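Local coordinates for phosphotriesterase homology protein (Escherichia coli, PDB 1BF6) that hydrolyses phosphorylated glyceryl acetates and aromatic acetates and propionates, using two zinc ions bound in its single subunit, at residues 92-105 / 135-149. Sequence-based numbering, arbitrary orientation.
Sequences VATRSVQELAQEMV and LEEKVFIAAALAHNQ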
ATOM      1  N   VAL A  92     -18.336 -11.182  -5.336  1.00 10.88           N
ATOM      2  CA  VAL A  92     -18.065 -10.807  -3.955  1.00 11.18           C
ATOM      3  C   VAL A  92     -19.388 -10.892  -3.175  1.00 11.07           C
ATOM      4  O   VAL A  92     -19.409 -11.275  -2.003  1.00 12.72           O
ATOM      5  CB  VAL A  92     -17.438  -9.395  -3.841  1.00  9.81           C
ATOM      6  CG1 VAL A  92     -17.368  -8.960  -2.377  1.00  6.53           C
ATOM      7  CG2 VAL A  92     -16.050  -9.410  -4.463  1.00  5.95           C
ATOM      8  N   ALA A  93     -20.500 -10.584  -3.840  1.00  9.97           N
ATOM      9  CA  ALA A  93     -21.805 -10.647  -3.187  1.00  8.80           C
ATOM     10  C   ALA A  93     -22.355 -12.076  -3.090  1.00  8.15           C
ATOM     11  O   ALA A  93     -22.961 -12.435  -2.085  1.00  9.51           O
ATOM     12  CB  ALA A  93     -22.812  -9.749  -3.910  1.00  6.63           C
ATOM     13  N   THR A  94     -22.113 -12.885  -4.122  1.00  8.83           N
ATOM     14  CA  THR A  94     -22.630 -14.252  -4.171  1.00 10.12           C
ATOM     15  C   THR A  94     -21.819 -15.315  -3.445  1.00 12.82           C
ATOM     16  O   THR A  94     -22.365 -16.350  -3.047  1.00 12.63           O
ATOM     17  CB  THR A  94     -22.910 -14.699  -5.611  1.00  8.18           C
ATOM     18  OG1 THR A  94     -21.695 -14.722  -6.371  1.00  9.84           O
ATOM     19  CG2 THR A  94     -23.923 -13.762  -6.259  1.00  8.63           C
ATOM     20  N   ARG A  95     -20.515 -15.089  -3.286  1.00 12.91           N
ATOM     21  CA  ARG A  95     -19.700 -16.046  -2.538  1.00 12.55           C
ATOM     22  C   ARG A  95     -19.879 -15.746  -1.047  1.00 12.02           C
ATOM     23  O   ARG A  95     -20.316 -14.654  -0.669  1.00 13.37           O
ATOM     24  CB  ARG A  95     -18.224 -15.947  -2.936  1.00 13.33           C
ATOM     25  CG  ARG A  95     -17.951 -16.526  -4.300  1.00 13.46           C
ATOM     26  CD  ARG A  95     -16.518 -16.397  -4.704  1.00 13.00           C
ATOM     27  NE  ARG A  95     -16.350 -16.743  -6.109  1.00 13.87           N
ATOM     28  CZ  ARG A  95     -15.195 -16.698  -6.764  1.00 14.98           C
ATOM     29  NH1 ARG A  95     -14.083 -16.324  -6.141  1.00 15.13           N
ATOM     30  NH2 ARG A  95     -15.158 -16.993  -8.056  1.00 16.63           N
ATOM     31  N   SER A  96     -19.629 -16.740  -0.202  1.00 11.35           N
ATOM     32  CA  SER A  96     -19.753 -16.538   1.239  1.00  9.53           C
ATOM     33  C   SER A  96     -18.434 -15.952   1.738  1.00  8.73           C
ATOM     34  O   SER A  96     -17.389 -16.108   1.088  1.00  7.48           O
ATOM     35  CB  SER A  96     -19.982 -17.876   1.944  1.00  8.23           C
ATOM     36  OG  SER A  96     -18.798 -18.667   1.896  1.00  9.20           O
ATOM     37  N   VAL A  97     -18.481 -15.325   2.908  1.00  9.13           N
ATOM     38  CA  VAL A  97     -17.282 -14.750   3.513  1.00 10.62           C
ATOM     39  C   VAL A  97     -16.181 -15.820   3.658  1.00 10.43           C
ATOM     40  O   VAL A  97     -15.002 -15.525   3.485  1.00  8.19           O
ATOM     41  CB  VAL A  97     -17.621 -14.052   4.865  1.00 12.03           C
ATOM     42  CG1 VAL A  97     -18.149 -15.055   5.885  1.00 13.96           C
ATOM     43  CG2 VAL A  97     -16.409 -13.313   5.413  1.00 14.94           C
ATOM     44  N   GLN A  98     -16.578 -17.076   3.899  1.00 11.00           N
ATOM     45  CA  GLN A  98     -15.625 -18.185   4.032  1.00 12.25           C
ATOM     46  C   GLN A  98     -14.917 -18.475   2.706  1.00 11.28           C
ATOM     47  O   GLN A  98     -13.722 -18.783   2.676  1.00 10.24           O
ATOM     48  CB  GLN A  98     -16.326 -19.475   4.512  1.00 15.64           C
ATOM     49  CG  GLN A  98     -16.754 -19.477   5.969  1.00 18.78           C
ATOM     50  CD  GLN A  98     -18.082 -18.788   6.207  1.00 22.64           C
ATOM     51  OE1 GLN A  98     -18.847 -18.499   5.271  1.00 20.06           O
ATOM     52  NE2 GLN A  98     -18.371 -18.521   7.474  1.00 25.11           N
ATOM     53  N   GLU A  99     -15.660 -18.415   1.606  1.00  9.20           N
ATOM     54  CA  GLU A  99     -15.060 -18.662   0.300  1.00  8.39           C
ATOM     55  C   GLU A  99     -14.066 -17.536  -0.027  1.00  7.94           C
ATOM     56  O   GLU A  99     -12.974 -17.800  -0.544  1.00  8.20           O
ATOM     57  CB  GLU A  99     -16.141 -18.785  -0.778  1.00  9.87           C
ATOM     58  CG  GLU A  99     -16.903 -20.123  -0.743  1.00 11.76           C
ATOM     59  CD  GLU A  99     -18.145 -20.129  -1.619  1.00 13.21           C
ATOM     60  OE1 GLU A  99     -18.865 -19.117  -1.647  1.00 13.53           O
ATOM     61  OE2 GLU A  99     -18.410 -21.158  -2.272  1.00 17.49           O
ATOM     62  N   LEU A 100     -14.427 -16.298   0.316  1.00  7.32           N
ATOM     63  CA  LEU A 100     -13.537 -15.153   0.065  1.00  7.73           C
ATOM     64  C   LEU A 100     -12.229 -15.345   0.861  1.00  8.52           C
ATOM     65  O   LEU A 100     -11.135 -15.219   0.302  1.00  4.66           O
ATOM     66  CB  LEU A 100     -14.223 -13.829   0.425  1.00  4.82           C
ATOM     67  CG  LEU A 100     -15.470 -13.451  -0.402  1.00  4.71           C
ATOM     68  CD1 LEU A 100     -16.039 -12.124   0.053  1.00  7.39           C
ATOM     69  CD2 LEU A 100     -15.156 -13.432  -1.902  1.00  3.97           C
ATOM     70  N   ALA A 101     -12.351 -15.733   2.135  1.00  8.31           N
ATOM     71  CA  ALA A 101     -11.182 -15.987   2.991  1.00  7.53           C
ATOM     72  C   ALA A 101     -10.317 -17.128   2.458  1.00  8.11           C
ATOM     73  O   ALA A 101      -9.093 -17.033   2.456  1.00  7.97           O
ATOM     74  CB  ALA A 101     -11.613 -16.280   4.418  1.00  6.78           C
ATOM     75  N   GLN A 102     -10.944 -18.208   1.995  1.00  8.30           N
ATOM     76  CA  GLN A 102     -10.203 -19.346   1.456  1.00  8.04           C
ATOM     77  C   GLN A 102      -9.358 -18.925   0.258  1.00  9.59           C
ATOM     78  O   GLN A 102      -8.235 -19.402   0.081  1.00  7.98           O
ATOM     79  CB  GLN A 102     -11.157 -20.461   1.022  1.00 12.04           C
ATOM     80  CG  GLN A 102     -11.867 -21.182   2.155  1.00 10.80           C
ATOM     81  CD  GLN A 102     -12.914 -22.158   1.641  1.00 15.93           C
ATOM     82  OE1 GLN A 102     -13.394 -22.042   0.506  1.00 13.19           O
ATOM     83  NE2 GLN A 102     -13.254 -23.144   2.462  1.00 13.22           N
ATOM     84  N   GLU A 103      -9.932 -18.086  -0.601  1.00  8.68           N
ATOM     85  CA  GLU A 103      -9.229 -17.601  -1.782  1.00  8.18           C
ATOM     86  C   GLU A 103      -7.970 -16.846  -1.368  1.00  6.16           C
ATOM     87  O   GLU A 103      -6.897 -17.084  -1.913  1.00  6.35           O
ATOM     88  CB  GLU A 103     -10.132 -16.668  -2.598  1.00  7.71           C
ATOM     89  CG  GLU A 103      -9.452 -16.087  -3.857  1.00  9.80           C
ATOM     90  CD  GLU A 103     -10.317 -15.057  -4.584  1.00  9.17           C
ATOM     91  OE1 GLU A 103     -11.432 -14.766  -4.110  1.00  7.24           O
ATOM     92  OE2 GLU A 103      -9.864 -14.525  -5.619  1.00 11.09           O
ATOM     93  N   MET A 104      -8.109 -15.946  -0.397  1.00  7.83           N
ATOM     94  CA  MET A 104      -6.967 -15.158   0.076  1.00  7.70           C
ATOM     95  C   MET A 104      -5.896 -16.064   0.690  1.00  8.87           C
ATOM     96  O   MET A 104      -4.719 -15.927   0.379  1.00  7.32           O
ATOM     97  CB  MET A 104      -7.429 -14.080   1.056  1.00  8.39           C
ATOM     98  CG  MET A 104      -8.266 -12.979   0.391  1.00  8.79           C
ATOM     99  SD  MET A 104      -8.728 -11.658   1.499  1.00 15.10           S
ATOM    100  CE  MET A 104     -10.466 -11.866   1.676  1.00 17.46           C
ATOM    101  N   VAL A 105      -6.317 -17.046   1.491  1.00  8.53           N
ATOM    102  CA  VAL A 105      -5.377 -17.990   2.101  1.00  6.27           C
ATOM    103  C   VAL A 105      -4.595 -18.784   1.042  1.00  6.24           C
ATOM    104  O   VAL A 105      -3.382 -18.938   1.166  1.00  5.75           O
ATOM    105  CB  VAL A 105      -6.101 -18.977   3.095  1.00  4.94           C
ATOM    106  CG1 VAL A 105      -5.145 -20.095   3.524  1.00  5.11           C
ATOM    107  CG2 VAL A 105      -6.623 -18.220   4.311  1.00  5.22           C
ATOM    108  N   LEU A 135     -20.758  -4.916   1.376  1.00  6.96           N
ATOM    109  CA  LEU A 135     -19.798  -5.773   0.683  1.00  7.03           C
ATOM    110  C   LEU A 135     -18.365  -5.535   1.156  1.00  7.62           C
ATOM    111  O   LEU A 135     -17.556  -6.459   1.199  1.00  7.38           O
ATOM    112  CB  LEU A 135     -19.889  -5.600  -0.833  1.00  8.13           C
ATOM    113  CG  LEU A 135     -21.181  -6.110  -1.482  1.00  7.90           C
ATOM    114  CD1 LEU A 135     -21.106  -5.883  -2.989  1.00  8.80           C
ATOM    115  CD2 LEU A 135     -21.354  -7.597  -1.191  1.00  7.02           C
ATOM    116  N   GLU A 136     -18.040  -4.283   1.457  1.00  8.90           N
ATOM    117  CA  GLU A 136     -16.707  -3.958   1.967  1.00  7.52           C
ATOM    118  C   GLU A 136     -16.538  -4.578   3.364  1.00  7.07           C
ATOM    119  O   GLU A 136     -15.484  -5.132   3.675  1.00  7.23           O
ATOM    120  CB  GLU A 136     -16.519  -2.444   2.009  1.00  8.04           C
ATOM    121  CG  GLU A 136     -16.215  -1.869   0.632  1.00  8.18           C
ATOM    122  CD  GLU A 136     -16.425  -0.374   0.537  1.00  6.65           C
ATOM    123  OE1 GLU A 136     -16.816   0.269   1.531  1.00  7.04           O
ATOM    124  OE2 GLU A 136     -16.196   0.164  -0.562  1.00 10.91           O
ATOM    125  N   GLU A 137     -17.583  -4.503   4.188  1.00  7.70           N
ATOM    126  CA  GLU A 137     -17.542  -5.095   5.521  1.00  9.89           C
ATOM    127  C   GLU A 137     -17.228  -6.586   5.409  1.00  9.86           C
ATOM    128  O   GLU A 137     -16.368  -7.106   6.124  1.00 10.53           O
ATOM    129  CB  GLU A 137     -18.869  -4.908   6.252  1.00 11.15           C
ATOM    130  CG  GLU A 137     -18.893  -5.622   7.608  1.00 16.03           C
ATOM    131  CD  GLU A 137     -20.205  -5.471   8.344  1.00 20.57           C
ATOM    132  OE1 GLU A 137     -21.271  -5.453   7.688  1.00 25.73           O
ATOM    133  OE2 GLU A 137     -20.173  -5.392   9.584  1.00 19.88           O
ATOM    134  N   LYS A 138     -17.910  -7.257   4.482  1.00  9.28           N
ATOM    135  CA  LYS A 138     -17.730  -8.688   4.236  1.00  8.31           C
ATOM    136  C   LYS A 138     -16.290  -8.979   3.815  1.00  9.10           C
ATOM    137  O   LYS A 138     -15.683  -9.958   4.263  1.00  6.57           O
ATOM    138  CB  LYS A 138     -18.693  -9.137   3.139  1.00  9.06           C
ATOM    139  CG  LYS A 138     -18.711 -10.614   2.826  1.00  9.74           C
ATOM    140  CD  LYS A 138     -19.597 -10.826   1.597  1.00 11.07           C
ATOM    141  CE  LYS A 138     -19.964 -12.267   1.371  1.00 12.21           C
ATOM    142  NZ  LYS A 138     -20.909 -12.344   0.209  1.00 12.43           N
ATOM    143  N   VAL A 139     -15.740  -8.135   2.938  1.00  7.72           N
ATOM    144  CA  VAL A 139     -14.356  -8.329   2.507  1.00  6.84           C
ATOM    145  C   VAL A 139     -13.389  -8.150   3.708  1.00  4.40           C
ATOM    146  O   VAL A 139     -12.459  -8.928   3.871  1.00  7.66           O
ATOM    147  CB  VAL A 139     -13.991  -7.391   1.317  1.00  6.25           C
ATOM    148  CG1 VAL A 139     -12.462  -7.338   1.114  1.00  5.55           C
ATOM    149  CG2 VAL A 139     -14.646  -7.917   0.025  1.00  6.38           C
ATOM    150  N   PHE A 140     -13.626  -7.144   4.542  1.00  6.24           N
ATOM    151  CA  PHE A 140     -12.787  -6.929   5.718  1.00  7.27           C
ATOM    152  C   PHE A 140     -12.885  -8.106   6.708  1.00  7.84           C
ATOM    153  O   PHE A 140     -11.892  -8.482   7.338  1.00  6.13           O
ATOM    154  CB  PHE A 140     -13.132  -5.608   6.395  1.00  6.99           C
ATOM    155  CG  PHE A 140     -12.304  -4.445   5.904  1.00 10.10           C
ATOM    156  CD1 PHE A 140     -12.504  -3.914   4.632  1.00 10.97           C
ATOM    157  CD2 PHE A 140     -11.288  -3.911   6.698  1.00 10.02           C
ATOM    158  CE1 PHE A 140     -11.700  -2.869   4.147  1.00 12.76           C
ATOM    159  CE2 PHE A 140     -10.479  -2.863   6.223  1.00 10.59           C
ATOM    160  CZ  PHE A 140     -10.686  -2.344   4.943  1.00  9.79           C
ATOM    161  N   ILE A 141     -14.068  -8.709   6.832  1.00  7.52           N
ATOM    162  CA  ILE A 141     -14.212  -9.862   7.731  1.00  6.95           C
ATOM    163  C   ILE A 141     -13.431 -11.052   7.164  1.00  6.65           C
ATOM    164  O   ILE A 141     -12.736 -11.761   7.900  1.00  7.00           O
ATOM    165  CB  ILE A 141     -15.698 -10.215   7.984  1.00  6.42           C
ATOM    166  CG1 ILE A 141     -16.343  -9.079   8.767  1.00  6.79           C
ATOM    167  CG2 ILE A 141     -15.808 -11.535   8.775  1.00  7.14           C
ATOM    168  CD1 ILE A 141     -17.847  -9.095   8.792  1.00  7.11           C
ATOM    169  N   ALA A 142     -13.501 -11.237   5.844  1.00  6.38           N
ATOM    170  CA  ALA A 142     -12.777 -12.304   5.174  1.00  5.18           C
ATOM    171  C   ALA A 142     -11.275 -12.087   5.365  1.00  6.20           C
ATOM    172  O   ALA A 142     -10.530 -13.038   5.565  1.00  5.32           O
ATOM    173  CB  ALA A 142     -13.120 -12.326   3.688  1.00  7.52           C
ATOM    174  N   ALA A 143     -10.844 -10.827   5.292  1.00  5.13           N
ATOM    175  CA  ALA A 143      -9.432 -10.482   5.460  1.00  6.02           C
ATOM    176  C   ALA A 143      -8.987 -10.883   6.873  1.00  4.86           C
ATOM    177  O   ALA A 143      -7.942 -11.511   7.040  1.00  5.10           O
ATOM    178  CB  ALA A 143      -9.219  -8.981   5.225  1.00  5.08           C
ATOM    179  N   ALA A 144      -9.830 -10.574   7.859  1.00  7.48           N
ATOM    180  CA  ALA A 144      -9.580 -10.909   9.253  1.00  8.43           C
ATOM    181  C   ALA A 144      -9.407 -12.427   9.351  1.00  9.83           C
ATOM    182  O   ALA A 144      -8.404 -12.902   9.877  1.00 11.22           O
ATOM    183  CB  ALA A 144     -10.728 -10.438  10.110  1.00  6.74           C
ATOM    184  N   LEU A 145     -10.339 -13.187   8.770  1.00  9.86           N
ATOM    185  CA  LEU A 145     -10.259 -14.651   8.797  1.00  9.15           C
ATOM    186  C   LEU A 145      -8.978 -15.175   8.165  1.00  9.14           C
ATOM    187  O   LEU A 145      -8.335 -16.076   8.713  1.00  7.09           O
ATOM    188  CB  LEU A 145     -11.467 -15.278   8.092  1.00 10.63           C
ATOM    189  CG  LEU A 145     -12.817 -14.926   8.720  1.00 13.23           C
ATOM    190  CD1 LEU A 145     -13.956 -15.629   7.963  1.00 13.20           C
ATOM    191  CD2 LEU A 145     -12.813 -15.310  10.208  1.00 12.55           C
ATOM    192  N   ALA A 146      -8.599 -14.621   7.010  1.00  7.88           N
ATOM    193  CA  ALA A 146      -7.380 -15.061   6.325  1.00  8.53           C
ATOM    194  C   ALA A 146      -6.125 -14.724   7.147  1.00  7.83           C
ATOM    195  O   ALA A 146      -5.164 -15.492   7.167  1.00  7.56           O
ATOM    196  CB  ALA A 146      -7.286 -14.432   4.937  1.00  7.87           C
ATOM    197  N   HIS A 147      -6.156 -13.583   7.832  1.00 10.72           N
ATOM    198  CA  HIS A 147      -5.028 -13.154   8.650  1.00  9.85           C
ATOM    199  C   HIS A 147      -4.922 -14.031   9.893  1.00 12.30           C
ATOM    200  O   HIS A 147      -3.822 -14.367  10.325  1.00  9.28           O
ATOM    201  CB  HIS A 147      -5.192 -11.694   9.073  1.00 11.18           C
ATOM    202  CG  HIS A 147      -4.363 -11.324  10.264  1.00 10.59           C
ATOM    203  ND1 HIS A 147      -2.990 -11.210  10.207  1.00  9.91           N
ATOM    204  CD2 HIS A 147      -4.703 -11.131  11.560  1.00  9.14           C
ATOM    205  CE1 HIS A 147      -2.521 -10.968  11.417  1.00 10.94           C
ATOM    206  NE2 HIS A 147      -3.539 -10.915  12.255  1.00 10.99           N
ATOM    207  N   ASN A 148      -6.066 -14.357  10.490  1.00 11.83           N
ATOM    208  CA  ASN A 148      -6.080 -15.192  11.689  1.00 13.52           C
ATOM    209  C   ASN A 148      -5.558 -16.599  11.395  1.00 12.60           C
ATOM    210  O   ASN A 148      -5.075 -17.290  12.286  1.00 15.83           O
ATOM    211  CB  ASN A 148      -7.488 -15.232  12.315  1.00 13.88           C
ATOM    212  CG  ASN A 148      -7.912 -13.881  12.907  1.00 14.39           C
ATOM    213  OD1 ASN A 148      -7.078 -13.026  13.196  1.00 17.41           O
ATOM    214  ND2 ASN A 148      -9.211 -13.684  13.064  1.00 13.78           N
ATOM    215  N   GLN A 149      -5.573 -17.000  10.131  1.00 11.77           N
ATOM    216  CA  GLN A 149      -5.087 -18.323   9.774  1.00 11.05           C
ATOM    217  C   GLN A 149      -3.629 -18.318   9.315  1.00 11.99           C
ATOM    218  O   GLN A 149      -2.866 -19.234   9.639  1.00 10.85           O
ATOM    219  CB  GLN A 149      -5.960 -18.940   8.664  1.00 10.71           C
ATOM    220  CG  GLN A 149      -7.376 -19.311   9.108  1.00 10.56           C
ATOM    221  CD  GLN A 149      -7.389 -20.283  10.304  1.00 10.17           C
ATOM    222  OE1 GLN A 149      -6.700 -21.301  10.299  1.00 12.27           O
ATOM    223  NE2 GLN A 149      -8.156 -19.949  11.329  1.00 11.55           N
TER
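The flat groups that meet across this contact are peptide carbonyls, those of Val92 and Arg95, and both receive the ammonium of Lys138. NZ approaches Val92 O in the carbonyl plane at 2.9 Å. It lies nearly in line with the C=O of Arg95 (173°), where the modelled 2.5 Å from NZ to Arg95 O is unusually short and its exact length doubtful. Within 92-105, the end of Arg95 leads away from the other helix, and Glu103 OE1 lies in plane at its guanidinium edge, a long salt bridge. With CG anti to the backbone N (chi1 -176°) and the chain extended beyond, Lys138 runs between Val92, Ala93, Val97 and Leu100; the Lys138 and Leu100 side chains cross at about a right angle. It thus ties helix 135-149 to the turn before helix 97-105, whose start is closed by a Ser96-Glu99 capping box. Val97 CG2 drops among Lys138, Ile141, Ala142 and Leu145, 3.6 Å from Ala142 N. Where the backbones come closest, Ala101 CB lies 3.6 Å from Ala142 O. Met104 bends at chi3, bringing CE tightly against Ala142 CB at 3.4 Å, while its CB meets Ala146 CB at 3.9 Å. On the barrel side, Met104 and Ala143 both touch Ile122 of strand 122-126. Alanines let the axes of 97-105 and 135-149 approach to 8.1 Å, crossing at -49°, with knobs-into-holes packing between neighbouring outer helices of the phosphotriesterase-family TIM barrel.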